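Local coordinates for protein beta-phenylalanine aminotransferase (Variovorax paradoxus, PDB 4AO9) that probably transfers the amino group of beta-phenylalanine to a keto acid acceptor, using pyridoxal-5'-phosphate as cofactor, at residues M158-A163 and V223-P228. Sequence-based numbering, arbitrary orientation.
Sequences MALTAA and VVLVEP
Leu160 lays one methyl, CD2, over two strand side chains at once, meeting Val223 CG1 at 3.7 Å and Leu225 CD2 at 4.0 Å. It crosses both side chains at about a right angle, and its CG stands anti to its own carbonyl carbon (chi1 -67°), a common helical setting from which the long branched chain reaches across to the strand. One turn further along, Ala163 brings its CB to 3.7 Å from Val223 CB; a single methyl suits this place, because here the backbones come closest, with CA atoms of Ala163 and Val223 6.2 Å apart. Beta-branched Val223 suits an extended strand and keeps two methyls close to the backbone, equally far from Ala163 CB. Leu225, on the same strand face, is longer and bridges the wider gap to Leu160, its CG anti to its backbone N (chi1 170°). Residues 158-163 of helix 152-167 run nearly antiparallel to residues 223-226 of strand 221-226, at 164°, in the large domain of the fold-type I architecture to which class-III aminotransferases belong. Ile172 and Val258, from the two flanking strands, extend the apolar layer. Beyond the strand end, Glu227 touches the cofactor and hydrogen-bonds through its carboxylate to Tyr179 N and Gly231 N. Between helix and strand, by contrast, only buried hydrocarbon meets, so their association here rests on shape fit and the exclusion of water.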
loop_
_atom_site.group_PDB
_atom_site.type_symbol
_atom_site.label_atom_id
_atom_site.label_comp_id
_atom_site.label_asym_id
_atom_site.label_seq_id
_atom_site.Cartn_x
_atom_site.Cartn_y
_atom_site.Cartn_z
ATOM N N MET A 158 8.763 -4.658 4.294
ATOM C CA MET A 158 9.013 -6.068 4.090
ATOM C C MET A 158 10.480 -6.395 3.994
ATOM O O MET A 158 10.905 -7.436 4.495
ATOM C CB MET A 158 8.262 -6.601 2.872
ATOM C CG MET A 158 6.748 -6.519 2.983
ATOM S SD MET A 158 6.024 -7.124 4.530
ATOM C CE MET A 158 6.638 -8.806 4.611
ATOM N N ALA A 159 11.257 -5.532 3.340
ATOM C CA ALA A 159 12.708 -5.741 3.269
ATOM C C ALA A 159 13.324 -5.759 4.661
ATOM O O ALA A 159 14.165 -6.608 4.964
ATOM C CB ALA A 159 13.364 -4.682 2.414
ATOM N N LEU A 160 12.916 -4.805 5.488
ATOM C CA LEU A 160 13.391 -4.764 6.876
ATOM C C LEU A 160 12.993 -6.008 7.651
ATOM O O LEU A 160 13.812 -6.614 8.349
ATOM C CB LEU A 160 12.908 -3.498 7.594
ATOM C CG LEU A 160 13.476 -2.175 7.086
ATOM C CD1 LEU A 160 12.809 -1.021 7.833
ATOM C CD2 LEU A 160 15.017 -2.138 7.240
ATOM N N THR A 161 11.736 -6.407 7.525
ATOM C CA THR A 161 11.210 -7.576 8.202
ATOM C C THR A 161 12.006 -8.811 7.798
ATOM O O THR A 161 12.382 -9.632 8.652
ATOM C CB THR A 161 9.733 -7.738 7.798
ATOM O OG1 THR A 161 9.013 -6.600 8.281
ATOM C CG2 THR A 161 9.142 -9.003 8.389
ATOM N N ALA A 162 12.273 -8.932 6.499
ATOM C CA ALA A 162 13.062 -10.048 5.982
ATOM C C ALA A 162 14.446 -10.077 6.616
ATOM O O ALA A 162 14.931 -11.137 7.038
ATOM C CB ALA A 162 13.182 -9.942 4.469
ATOM N N ALA A 163 15.092 -8.917 6.666
ATOM C CA ALA A 163 16.458 -8.836 7.178
ATOM C C ALA A 163 16.541 -9.169 8.665
ATOM O O ALA A 163 17.464 -9.885 9.095
ATOM C CB ALA A 163 17.037 -7.468 6.899
ATOM N N VAL A 223 20.623 -4.836 9.532
ATOM C CA VAL A 223 20.499 -4.238 8.216
ATOM C C VAL A 223 20.954 -2.793 8.234
ATOM O O VAL A 223 20.804 -2.093 9.240
ATOM C CB VAL A 223 19.038 -4.422 7.677
ATOM C CG1 VAL A 223 18.034 -3.833 8.611
ATOM C CG2 VAL A 223 18.885 -3.876 6.267
ATOM N N VAL A 224 21.577 -2.386 7.128
ATOM C CA VAL A 224 21.882 -0.989 6.835
ATOM C C VAL A 224 20.996 -0.623 5.656
ATOM O O VAL A 224 21.105 -1.240 4.603
ATOM C CB VAL A 224 23.372 -0.816 6.451
ATOM C CG1 VAL A 224 23.654 0.649 6.113
ATOM C CG2 VAL A 224 24.286 -1.302 7.599
ATOM N N LEU A 225 20.104 0.346 5.853
ATOM C CA LEU A 225 19.132 0.752 4.827
ATOM C C LEU A 225 19.452 2.169 4.374
ATOM O O LEU A 225 19.564 3.084 5.203
ATOM C CB LEU A 225 17.701 0.660 5.387
ATOM C CG LEU A 225 16.587 1.278 4.525
ATOM C CD1 LEU A 225 16.388 0.518 3.232
ATOM C CD2 LEU A 225 15.272 1.332 5.302
ATOM N N VAL A 226 19.634 2.354 3.067
ATOM C CA VAL A 226 20.075 3.650 2.554
ATOM C C VAL A 226 19.596 3.904 1.124
ATOM O O VAL A 226 19.506 2.979 0.302
ATOM C CB VAL A 226 21.636 3.764 2.650
ATOM C CG1 VAL A 226 22.311 2.804 1.672
ATOM C CG2 VAL A 226 22.128 5.208 2.428
ATOM N N GLU A 227 19.306 5.173 0.844
ATOM C CA GLU A 227 19.092 5.646 -0.531
ATOM C C GLU A 227 20.448 5.969 -1.163
ATOM O O GLU A 227 21.229 6.696 -0.561
ATOM C CB GLU A 227 18.262 6.925 -0.519
ATOM C CG GLU A 227 16.843 6.776 0.073
ATOM C CD GLU A 227 16.318 8.118 0.543
ATOM O OE1 GLU A 227 15.725 8.842 -0.294
ATOM O OE2 GLU A 227 16.542 8.450 1.733
ATOM N N PRO A 228 20.740 5.444 -2.370
ATOM C CA PRO A 228 22.043 5.805 -2.984
ATOM C C PRO A 228 22.129 7.284 -3.389
ATOM O O PRO A 228 23.238 7.803 -3.574
ATOM C CB PRO A 228 22.165 4.879 -4.194
ATOM C CG PRO A 228 21.098 3.866 -4.069
ATOM C CD PRO A 228 20.078 4.318 -3.057
#